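Local coordinates for TnpArep for protein (Escherichia coli, PDB 4ER8), which binds repetitive extragenic palindrome (REP) hairpins as a tyrosine transposase of the HUH type and cleaves and recombines the mosaic elements that contain them, at residues G12-V18 with M60-L66; S2-Y7 with R97-A102; L56-H61 with N119-W125. All coordinates share one frame. Residue numbers count along the deposited sequence, not the author numbering.

Contact 1. Residues G12-V18 with M60-L66. With NI (nickel (II) ion), chain C; nucleotides of chain B.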
# COMPACT_ATOMS: atom_id res chain seq x y z
N GLY A 12 -2.91 7.95 -14.37
CA GLY A 12 -2.20 6.69 -14.24
C GLY A 12 -2.54 5.85 -13.04
O GLY A 12 -3.15 6.32 -12.08
N THR A 13 -2.10 4.59 -13.10
CA THR A 13 -2.30 3.67 -12.03
C THR A 13 -0.92 3.23 -11.59
O THR A 13 -0.04 3.05 -12.43
CB THR A 13 -3.15 2.48 -12.54
OG1 THR A 13 -4.50 2.94 -12.78
CG2 THR A 13 -3.19 1.35 -11.51
N TRP A 14 -0.71 3.09 -10.28
CA TRP A 14 0.58 2.68 -9.78
C TRP A 14 0.48 1.81 -8.54
O TRP A 14 -0.56 1.78 -7.83
CB TRP A 14 1.41 3.90 -9.35
CG TRP A 14 1.77 4.95 -10.36
CD1 TRP A 14 2.97 5.08 -11.04
CD2 TRP A 14 0.98 6.08 -10.75
NE1 TRP A 14 2.95 6.21 -11.82
CE2 TRP A 14 1.74 6.83 -11.66
CE3 TRP A 14 -0.29 6.52 -10.41
CZ2 TRP A 14 1.25 7.97 -12.27
CZ3 TRP A 14 -0.77 7.63 -10.97
CH2 TRP A 14 -0.00 8.37 -11.89
N PHE A 15 1.60 1.13 -8.26
CA PHE A 15 1.77 0.26 -7.11
C PHE A 15 2.83 0.93 -6.24
O PHE A 15 3.81 1.47 -6.80
CB PHE A 15 2.33 -1.06 -7.58
CG PHE A 15 2.77 -1.98 -6.46
CD1 PHE A 15 1.87 -2.78 -5.82
CD2 PHE A 15 4.09 -2.00 -6.02
CE1 PHE A 15 2.28 -3.61 -4.77
CE2 PHE A 15 4.49 -2.81 -5.01
CZ PHE A 15 3.59 -3.64 -4.40
N PHE A 16 2.65 0.89 -4.92
CA PHE A 16 3.56 1.59 -4.01
C PHE A 16 3.84 0.72 -2.81
O PHE A 16 3.05 -0.14 -2.47
CB PHE A 16 2.97 2.90 -3.50
CG PHE A 16 2.56 3.88 -4.55
CD1 PHE A 16 1.25 4.04 -4.87
CD2 PHE A 16 3.47 4.66 -5.18
CE1 PHE A 16 0.82 5.00 -5.79
CE2 PHE A 16 3.06 5.63 -6.14
CZ PHE A 16 1.73 5.79 -6.44
N THR A 17 4.97 0.97 -2.15
CA THR A 17 5.39 0.21 -0.97
C THR A 17 5.95 1.29 -0.08
O THR A 17 6.86 2.07 -0.48
CB THR A 17 6.51 -0.82 -1.29
OG1 THR A 17 5.99 -1.92 -2.07
CG2 THR A 17 7.06 -1.43 -0.00
N VAL A 18 5.36 1.41 1.11
CA VAL A 18 5.83 2.38 2.09
C VAL A 18 6.19 1.59 3.36
O VAL A 18 5.39 0.80 3.90
CB VAL A 18 4.79 3.40 2.36
CG1 VAL A 18 5.17 4.24 3.50
CG2 VAL A 18 4.50 4.25 1.10
N MET A 60 3.41 -1.11 4.19
CA MET A 60 2.19 -1.31 3.47
C MET A 60 2.52 -1.29 2.00
O MET A 60 3.54 -0.72 1.60
CB MET A 60 1.16 -0.25 3.85
CG MET A 60 1.43 1.20 3.50
SD MET A 60 0.45 2.37 4.57
CE MET A 60 1.11 3.90 4.04
N HIS A 61 1.66 -1.92 1.21
CA HIS A 61 1.73 -1.89 -0.23
C HIS A 61 0.38 -1.48 -0.74
O HIS A 61 -0.63 -1.88 -0.15
CB HIS A 61 1.96 -3.29 -0.76
CG HIS A 61 3.18 -3.94 -0.22
ND1 HIS A 61 4.45 -3.67 -0.70
CD2 HIS A 61 3.34 -4.88 0.74
CE1 HIS A 61 5.34 -4.40 -0.05
NE2 HIS A 61 4.69 -5.15 0.82
N CYS A 62 0.32 -0.74 -1.83
CA CYS A 62 -1.01 -0.42 -2.36
C CYS A 62 -1.04 -0.04 -3.85
O CYS A 62 -0.00 0.19 -4.46
CB CYS A 62 -1.64 0.65 -1.50
SG CYS A 62 -0.79 2.19 -1.70
N ILE A 63 -2.23 0.01 -4.43
CA ILE A 63 -2.43 0.47 -5.82
C ILE A 63 -3.44 1.63 -5.94
O ILE A 63 -4.56 1.52 -5.43
CB ILE A 63 -2.91 -0.65 -6.71
CG1 ILE A 63 -1.90 -1.80 -6.70
CG2 ILE A 63 -3.07 -0.13 -8.10
CD1 ILE A 63 -2.45 -3.15 -7.26
N TRP A 64 -3.03 2.71 -6.60
CA TRP A 64 -3.91 3.89 -6.80
C TRP A 64 -4.13 4.20 -8.26
O TRP A 64 -3.30 3.89 -9.11
CB TRP A 64 -3.33 5.20 -6.25
CG TRP A 64 -2.98 5.25 -4.83
CD1 TRP A 64 -3.36 4.38 -3.87
CD2 TRP A 64 -2.22 6.28 -4.18
NE1 TRP A 64 -2.83 4.77 -2.65
CE2 TRP A 64 -2.14 5.94 -2.82
CE3 TRP A 64 -1.59 7.44 -4.62
CZ2 TRP A 64 -1.43 6.73 -1.89
CZ3 TRP A 64 -0.88 8.23 -3.69
CH2 TRP A 64 -0.81 7.86 -2.34
N THR A 65 -5.23 4.86 -8.53
CA THR A 65 -5.50 5.35 -9.88
C THR A 65 -5.92 6.78 -9.66
O THR A 65 -6.84 7.05 -8.88
CB THR A 65 -6.65 4.60 -10.54
OG1 THR A 65 -6.25 3.25 -10.81
CG2 THR A 65 -7.07 5.29 -11.86
N LEU A 66 -5.25 7.69 -10.34
CA LEU A 66 -5.50 9.09 -10.11
C LEU A 66 -6.48 9.64 -11.16
O LEU A 66 -6.52 9.13 -12.29
CB LEU A 66 -4.18 9.89 -10.09
CG LEU A 66 -3.05 9.59 -9.09
CD1 LEU A 66 -2.08 10.75 -9.04
CD2 LEU A 66 -3.52 9.31 -7.71
NI NI C . 5.37 -6.63 1.99
P DA B 3 17.51 2.97 -7.58
OP1 DA B 3 17.58 4.35 -7.10
OP2 DA B 3 18.71 2.55 -8.32
O5' DA B 3 17.15 1.82 -6.55
C5' DA B 3 16.00 1.87 -5.72
C4' DA B 3 16.26 2.86 -4.57
O4' DA B 3 15.08 2.98 -3.76
C3' DA B 3 17.38 2.54 -3.62
O3' DA B 3 17.82 3.74 -3.13
C2' DA B 3 16.65 1.76 -2.53
C1' DA B 3 15.34 2.55 -2.45
N9 DA B 3 14.10 1.87 -2.08
C8 DA B 3 13.70 0.60 -2.36
N7 DA B 3 12.50 0.31 -1.90
C5 DA B 3 12.09 1.47 -1.26
C6 DA B 3 10.92 1.82 -0.56
N6 DA B 3 9.84 1.00 -0.35
N1 DA B 3 10.86 3.08 -0.09
C2 DA B 3 11.89 3.89 -0.29
N3 DA B 3 13.04 3.66 -0.91
C4 DA B 3 13.06 2.43 -1.38

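Contact 2. Residues S2-Y7 with R97-A102. With nucleotides of chain B.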
# COMPACT_ATOMS: atom_id res chain seq x y z
N SER A 2 20.13 7.44 -4.28
CA SER A 2 19.15 6.82 -5.24
C SER A 2 19.19 7.43 -6.64
O SER A 2 19.80 8.48 -6.82
CB SER A 2 17.73 6.91 -4.71
OG SER A 2 17.25 8.21 -4.88
N GLU A 3 18.56 6.77 -7.62
CA GLU A 3 18.71 7.19 -9.02
C GLU A 3 17.40 7.10 -9.76
O GLU A 3 17.33 7.42 -10.96
CB GLU A 3 19.71 6.32 -9.83
CG GLU A 3 21.01 5.82 -9.15
CD GLU A 3 22.19 6.76 -9.36
OE1 GLU A 3 22.40 7.19 -10.52
OE2 GLU A 3 22.93 7.08 -8.38
N TYR A 4 16.36 6.62 -9.11
CA TYR A 4 15.12 6.44 -9.86
C TYR A 4 14.49 7.79 -10.22
O TYR A 4 14.75 8.82 -9.57
CB TYR A 4 14.12 5.55 -9.11
CG TYR A 4 13.80 6.03 -7.71
CD1 TYR A 4 12.95 7.12 -7.51
CD2 TYR A 4 14.33 5.39 -6.56
CE1 TYR A 4 12.65 7.55 -6.26
CE2 TYR A 4 14.02 5.82 -5.32
CZ TYR A 4 13.19 6.90 -5.17
OH TYR A 4 12.85 7.39 -3.93
N ARG A 5 13.65 7.77 -11.25
CA ARG A 5 12.90 8.93 -11.64
C ARG A 5 11.41 8.62 -11.58
O ARG A 5 10.97 7.64 -12.16
CB ARG A 5 13.31 9.36 -13.03
CG ARG A 5 12.30 10.26 -13.69
CD ARG A 5 12.60 10.42 -15.18
NE ARG A 5 11.80 11.51 -15.64
CZ ARG A 5 11.49 11.76 -16.91
NH1 ARG A 5 11.91 10.97 -17.90
NH2 ARG A 5 10.70 12.80 -17.17
N ARG A 6 10.63 9.45 -10.88
CA ARG A 6 9.21 9.18 -10.74
C ARG A 6 8.59 9.06 -12.12
O ARG A 6 8.91 9.81 -13.05
CB ARG A 6 8.53 10.21 -9.89
CG ARG A 6 8.95 10.20 -8.41
CD ARG A 6 9.02 8.81 -7.80
NE ARG A 6 8.96 8.81 -6.33
CZ ARG A 6 9.14 7.74 -5.55
NH1 ARG A 6 9.45 6.57 -6.06
NH2 ARG A 6 9.02 7.85 -4.24
N TYR A 7 7.74 8.07 -12.30
CA TYR A 7 7.15 7.91 -13.59
C TYR A 7 5.77 8.59 -13.52
O TYR A 7 4.82 8.06 -12.95
CB TYR A 7 7.13 6.41 -13.85
CG TYR A 7 6.64 5.83 -15.15
CD1 TYR A 7 5.39 6.17 -15.68
CD2 TYR A 7 7.36 4.79 -15.76
CE1 TYR A 7 4.89 5.53 -16.84
CE2 TYR A 7 6.90 4.15 -16.90
CZ TYR A 7 5.66 4.51 -17.45
OH TYR A 7 5.19 3.85 -18.59
N ARG A 97 10.83 8.66 1.38
CA ARG A 97 10.11 8.44 0.15
C ARG A 97 9.40 7.08 0.16
O ARG A 97 8.81 6.71 1.17
CB ARG A 97 11.04 8.67 -1.03
CG ARG A 97 11.91 9.91 -0.83
CD ARG A 97 12.89 10.12 -1.96
NE ARG A 97 12.21 10.35 -3.23
CZ ARG A 97 12.81 10.55 -4.39
NH1 ARG A 97 14.13 10.59 -4.46
NH2 ARG A 97 12.09 10.75 -5.49
N PHE A 98 9.42 6.36 -0.98
CA PHE A 98 8.60 5.17 -1.19
C PHE A 98 8.90 4.57 -2.58
O PHE A 98 9.40 5.26 -3.47
CB PHE A 98 7.11 5.52 -1.11
CG PHE A 98 6.70 6.59 -2.08
CD1 PHE A 98 6.27 6.26 -3.37
CD2 PHE A 98 6.72 7.95 -1.70
CE1 PHE A 98 5.90 7.26 -4.29
CE2 PHE A 98 6.32 8.95 -2.61
CZ PHE A 98 5.94 8.60 -3.92
N TRP A 99 8.54 3.29 -2.76
CA TRP A 99 8.71 2.61 -4.01
C TRP A 99 7.49 2.82 -4.88
O TRP A 99 6.37 2.70 -4.40
CB TRP A 99 8.94 1.12 -3.76
CG TRP A 99 8.90 0.26 -5.00
CD1 TRP A 99 7.81 -0.42 -5.51
CD2 TRP A 99 9.98 -0.01 -5.88
NE1 TRP A 99 8.16 -1.09 -6.65
CE2 TRP A 99 9.48 -0.85 -6.92
CE3 TRP A 99 11.33 0.37 -5.91
CZ2 TRP A 99 10.29 -1.31 -7.97
CZ3 TRP A 99 12.14 -0.07 -6.97
CH2 TRP A 99 11.62 -0.90 -7.98
N GLU A 100 7.71 3.13 -6.16
CA GLU A 100 6.63 3.41 -7.13
C GLU A 100 6.83 2.61 -8.39
O GLU A 100 7.94 2.57 -8.97
CB GLU A 100 6.63 4.87 -7.55
CG GLU A 100 5.78 5.18 -8.87
CD GLU A 100 6.62 5.13 -10.15
OE1 GLU A 100 6.35 4.31 -11.08
OE2 GLU A 100 7.59 5.90 -10.22
N HIS A 101 5.75 1.99 -8.85
CA HIS A 101 5.80 1.31 -10.12
C HIS A 101 4.51 1.47 -10.89
O HIS A 101 3.40 1.18 -10.39
CB HIS A 101 6.17 -0.17 -9.94
CG HIS A 101 5.86 -1.00 -11.16
ND1 HIS A 101 6.73 -1.10 -12.23
CD2 HIS A 101 4.78 -1.76 -11.47
CE1 HIS A 101 6.19 -1.87 -13.15
NE2 HIS A 101 5.01 -2.30 -12.71
N ALA A 102 4.68 1.94 -12.12
CA ALA A 102 3.56 2.24 -13.01
C ALA A 102 3.01 0.96 -13.63
O ALA A 102 3.77 0.21 -14.31
CB ALA A 102 4.04 3.14 -14.07
O5' DG B 1 12.89 -0.44 -17.70
C5' DG B 1 14.18 0.26 -17.67
C4' DG B 1 14.26 1.36 -16.63
O4' DG B 1 13.03 2.21 -16.66
C3' DG B 1 14.35 0.86 -15.20
O3' DG B 1 15.64 0.40 -14.90
C2' DG B 1 13.97 2.16 -14.48
C1' DG B 1 12.84 2.72 -15.36
N9 DG B 1 11.52 2.25 -15.05
C8 DG B 1 10.89 1.19 -15.69
N7 DG B 1 9.67 0.97 -15.20
C5 DG B 1 9.47 1.95 -14.23
C6 DG B 1 8.33 2.21 -13.42
O6 DG B 1 7.26 1.57 -13.43
N1 DG B 1 8.51 3.31 -12.54
C2 DG B 1 9.68 4.02 -12.51
N2 DG B 1 9.71 5.01 -11.62
N3 DG B 1 10.77 3.79 -13.28
C4 DG B 1 10.60 2.74 -14.11
P DT B 2 16.02 -0.34 -13.50
OP1 DT B 2 17.49 -0.61 -13.50
OP2 DT B 2 15.09 -1.46 -13.24
O5' DT B 2 15.79 0.79 -12.41
C5' DT B 2 16.76 1.76 -12.09
C4' DT B 2 16.14 2.54 -10.94
O4' DT B 2 14.72 2.65 -11.22
C3' DT B 2 16.26 1.87 -9.56
O3' DT B 2 16.32 2.88 -8.62
C2' DT B 2 14.88 1.25 -9.42
C1' DT B 2 13.97 2.26 -10.10
N1 DT B 2 12.62 1.70 -10.46
C2 DT B 2 11.48 2.25 -9.90
O2 DT B 2 11.47 3.21 -9.16
N3 DT B 2 10.29 1.67 -10.26
C4 DT B 2 10.09 0.58 -11.07
O4 DT B 2 8.95 0.11 -11.29
C5 DT B 2 11.31 0.01 -11.61
C7 DT B 2 11.21 -1.19 -12.55
C6 DT B 2 12.50 0.60 -11.28
P DA B 3 17.51 2.97 -7.58
OP1 DA B 3 17.58 4.35 -7.10
OP2 DA B 3 18.71 2.55 -8.32
O5' DA B 3 17.15 1.82 -6.55
C5' DA B 3 16.00 1.87 -5.72
C4' DA B 3 16.26 2.86 -4.57
O4' DA B 3 15.08 2.98 -3.76
C3' DA B 3 17.38 2.54 -3.62
O3' DA B 3 17.82 3.74 -3.13
C2' DA B 3 16.65 1.76 -2.53
C1' DA B 3 15.34 2.55 -2.45
N9 DA B 3 14.10 1.87 -2.08
C8 DA B 3 13.70 0.60 -2.36
N7 DA B 3 12.50 0.31 -1.90
C5 DA B 3 12.09 1.47 -1.26
C6 DA B 3 10.92 1.82 -0.56
N6 DA B 3 9.84 1.00 -0.35
N1 DA B 3 10.86 3.08 -0.09
C2 DA B 3 11.89 3.89 -0.29
N3 DA B 3 13.04 3.66 -0.91
C4 DA B 3 13.06 2.43 -1.38
O HOH W 1 13.42 10.60 -8.41

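Contact 3. Residues L56-H61 with N119-W125. With NI (nickel (II) ion), chain C.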
# COMPACT_ATOMS: atom_id res chain seq x y z
N LEU A 56 0.57 -3.75 6.87
CA LEU A 56 1.17 -4.73 7.71
C LEU A 56 1.55 -3.99 8.97
O LEU A 56 1.34 -2.77 9.03
CB LEU A 56 2.32 -5.44 6.98
CG LEU A 56 1.58 -6.30 5.93
CD1 LEU A 56 1.71 -5.76 4.51
CD2 LEU A 56 1.96 -7.77 5.99
N PRO A 57 2.05 -4.70 9.99
CA PRO A 57 2.35 -3.95 11.20
C PRO A 57 3.39 -2.89 10.94
O PRO A 57 3.29 -1.81 11.50
CB PRO A 57 2.90 -5.01 12.15
CG PRO A 57 2.44 -6.34 11.57
CD PRO A 57 2.42 -6.13 10.10
N GLU A 58 4.34 -3.17 10.05
CA GLU A 58 5.45 -2.23 9.81
C GLU A 58 5.70 -1.72 8.38
O GLU A 58 6.75 -1.14 8.13
CB GLU A 58 6.77 -2.79 10.36
CG GLU A 58 6.99 -4.28 10.06
CD GLU A 58 6.86 -4.60 8.59
OE1 GLU A 58 5.86 -5.23 8.19
OE2 GLU A 58 7.76 -4.23 7.82
N HIS A 59 4.77 -1.93 7.45
CA HIS A 59 4.88 -1.41 6.08
C HIS A 59 3.57 -1.68 5.37
O HIS A 59 2.71 -2.39 5.90
CB HIS A 59 6.04 -2.08 5.32
CG HIS A 59 5.76 -3.46 4.79
ND1 HIS A 59 5.62 -4.56 5.61
CD2 HIS A 59 5.69 -3.93 3.52
CE1 HIS A 59 5.45 -5.64 4.86
NE2 HIS A 59 5.47 -5.28 3.59
N MET A 60 3.41 -1.11 4.19
CA MET A 60 2.19 -1.31 3.47
C MET A 60 2.52 -1.29 2.00
O MET A 60 3.54 -0.72 1.60
CB MET A 60 1.16 -0.25 3.85
CG MET A 60 1.43 1.20 3.50
SD MET A 60 0.45 2.37 4.57
CE MET A 60 1.11 3.90 4.04
N HIS A 61 1.66 -1.92 1.21
CA HIS A 61 1.73 -1.89 -0.23
C HIS A 61 0.38 -1.48 -0.74
O HIS A 61 -0.63 -1.88 -0.15
CB HIS A 61 1.96 -3.29 -0.76
CG HIS A 61 3.18 -3.94 -0.22
ND1 HIS A 61 4.45 -3.67 -0.70
CD2 HIS A 61 3.34 -4.88 0.74
CE1 HIS A 61 5.34 -4.40 -0.05
NE2 HIS A 61 4.69 -5.15 0.82
N ASN A 119 0.32 -10.79 0.52
CA ASN A 119 1.48 -10.35 1.26
C ASN A 119 1.48 -10.81 2.74
O ASN A 119 2.50 -11.32 3.24
CB ASN A 119 1.60 -8.85 1.15
CG ASN A 119 2.99 -8.42 1.10
OD1 ASN A 119 3.38 -7.45 1.75
ND2 ASN A 119 3.79 -9.14 0.33
N PRO A 120 0.34 -10.65 3.43
CA PRO A 120 0.36 -11.02 4.87
C PRO A 120 0.88 -12.43 5.05
O PRO A 120 1.44 -12.78 6.11
CB PRO A 120 -1.09 -10.91 5.27
CG PRO A 120 -1.61 -9.76 4.38
CD PRO A 120 -0.89 -9.93 3.04
N VAL A 121 0.73 -13.24 3.99
CA VAL A 121 1.09 -14.65 4.06
C VAL A 121 2.56 -14.76 3.75
O VAL A 121 3.29 -15.38 4.49
CB VAL A 121 0.23 -15.53 3.11
CG1 VAL A 121 0.84 -16.91 2.86
CG2 VAL A 121 -1.14 -15.67 3.66
N LYS A 122 3.01 -14.15 2.66
CA LYS A 122 4.46 -14.07 2.40
C LYS A 122 5.25 -13.61 3.62
O LYS A 122 6.34 -14.06 3.85
CB LYS A 122 4.74 -13.14 1.20
CG LYS A 122 6.21 -12.87 0.90
CD LYS A 122 6.40 -11.69 -0.08
CE LYS A 122 7.84 -11.59 -0.58
NZ LYS A 122 8.33 -12.75 -1.42
N HIS A 123 4.69 -12.72 4.43
CA HIS A 123 5.47 -12.16 5.50
C HIS A 123 5.41 -13.00 6.79
O HIS A 123 6.11 -12.70 7.78
CB HIS A 123 5.07 -10.71 5.76
CG HIS A 123 5.57 -9.75 4.72
ND1 HIS A 123 6.91 -9.53 4.48
CD2 HIS A 123 4.90 -8.89 3.91
CE1 HIS A 123 7.05 -8.60 3.55
NE2 HIS A 123 5.84 -8.20 3.18
N GLY A 124 4.57 -14.04 6.75
CA GLY A 124 4.50 -15.02 7.84
C GLY A 124 3.49 -14.69 8.91
O GLY A 124 3.40 -15.38 9.92
N TRP A 125 2.72 -13.62 8.71
CA TRP A 125 1.70 -13.25 9.68
C TRP A 125 0.56 -14.27 9.74
O TRP A 125 0.09 -14.58 10.83
CB TRP A 125 1.15 -11.85 9.41
CG TRP A 125 2.22 -10.79 9.50
CD1 TRP A 125 2.78 -10.10 8.46
CD2 TRP A 125 2.90 -10.35 10.69
NE1 TRP A 125 3.73 -9.23 8.94
CE2 TRP A 125 3.83 -9.37 10.29
CE3 TRP A 125 2.81 -10.69 12.06
CZ2 TRP A 125 4.69 -8.71 11.21
CZ3 TRP A 125 3.66 -10.02 12.99
CH2 TRP A 125 4.58 -9.05 12.54
NI NI C . 5.37 -6.63 1.99

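Contact 1. Residues G12-V18 with M60-L66
A metal ligand often owes its orientation to a second, outer shell of hydrogen bonds, and H61 illustrates the principle. Its NE2 binds the nickel ion at 2.0 Å, while at the other side of the ring H61 ND1 donates to T17 OG1 at 2.7 Å. The T17 hydroxyl is in turn hydrogen-bonded to the carbonyl of A159, and T17 O accepts a weak bond of 3.2 Å from N6 of DA3 of the DNA chain. At the far end of the pairing a second polar bridge forms, T13 OG1 to T65 OG1 at 2.7 Å, with N51 as a further partner of T65. The backbones run antiparallel throughout, with hydrogen-bonded pairs W14-W64, F16-C62 and, past the T17-H61 bridge, V18-M60; F16 N reaches C62 O at 2.8 Å and C62 N returns to F16 O at 2.9 Å. Beyond T65, L66 N donates to G12 O at 3.1 Å.

Alternation divides the side chains between two faces. T13, F15, T17, H61, I63 and T65 share the metal-bearing face, where the F15 and H61 rings meet rim to rim. W14, F16, V18, M60, C62 and W64 line the other, and there the F16 edge is turned to the face of the six-membered ring of W64, centroids 4.8 Å apart. W77 of helix 73-87 packs over this layer, touching V18, M60 and C62 as well as both aromatic rings.

Chemically the pair is thus two-sided: an apolar face buried under a helix, and a face that positions a metal-binding imidazole.

Contact 2. Residues S2-Y7 with R97-A102
Irregular chain segments can recognise single-stranded DNA when a strand facing them supplies the complementary groups. S2 opens the example beside a DNA phosphate, its OG 3.9 Å from R97 NH1. E3 N donates to OP1 of DA3 of the DNA chain at 2.7 Å. Y4 brings its hydroxyl over one face of the R97 guanidinium; a water accepts from R97 NH2 (3.2 Å) and donates to Y4 O (2.5 Å), and R97 forms a salt bridge to a phosphate. The CA-to-CB bond of R5 points away from the strand, yet R5 O accepts from N2 of DG1 at 3.0 Å.

R6 NH1 and NH2 both donate to F98 O, at 2.9 and 2.7 Å, and the R6 guanidinium lies flat on the F98 ring, a cation-pi stack with R6 CZ 3.8 Å from the ring centroid. R6 NE is salt-bridged to a phosphate, which helps explain how R6 NE and R97 NH2 can sit 3.8 Å apart. Y7 N donates to E100 OE2 at 3.0 Å, and A102 CB sits over the tyrosine ring in a CH-pi contact.

Thus held, E100 reads guanine: OE1 accepts from N1 of DG1 at 2.8 Å and OE2 from N2 of DG1 at 2.7 Å, while A102 N donates to O6 of DG1 at 2.9 Å. H101 ND1 and E100 O bind the thymine of DT2, whose ring W99 faces. Such base-by-base reading between an N-terminal segment and the edge strand of the sheet is consistent with a guide-sequence binding site of an HUH transposase.

Contact 3. Residues L56-H61 with N119-W125
The turn leading into strand 59-65 is tight, L56 N donating to H59 O at 2.7 Å, and it delivers the two histidines of the HUH motif, H59 and H61, on one side of the strand while M60 between them points away. Opposite lies the C-terminal part of helix 106-122, finished by a Schellman motif: G124 N bonds to V121 O at 2.9 Å, W125 N bonds weakly to P120 O at 3.0 Å, and G124 has the positive phi this requires.

No hydrogen bond joins the segments; a metal does so instead. Nickel takes H59, H61, N119 and H123 from them and E161 from the C-terminal region, consistent with the metal-dependent nuclease site of HUH enzymes. The H59 edge meets the H123 face in an offset edge-to-face pair, and H59 ND1 donates to E58 OE1 at 2.7 Å; E58 is salt-bridged to R162. L56 CD2 packs 3.5 Å from W125 CD1, and P57 CG lies over the W125 ring in a CH-pi contact. The four ligands from these two segments meet nickel at 2.1 Å from H59 NE2, 2.0 Å from both H61 NE2 and H123 NE2, and 2.2 Å from N119 OD1.

Overall arrangement
Strand 13-19 is flanked by 59-65 and 99-102, so one antiparallel sheet ties the metal site to DNA recognition. Contacts 1 and 2 have centres about 11 Å apart and are joined through F15 N to H101 O (2.8 Å) and W14 NE1 to Y7 O (2.9 Å). Contacts 1 and 3 share M60 and H61, with centres about 16 Å apart, and meet the same nickel ion. Contacts 2 and 3 do not touch, their nearest atoms about 7 Å apart. W99, touching DT2 and DA3 of the DNA, has its side chain about 10 Å from nickel; the nearest atom of contact 3 is about 7 Å from the DNA, consistent with DNA held near the metal.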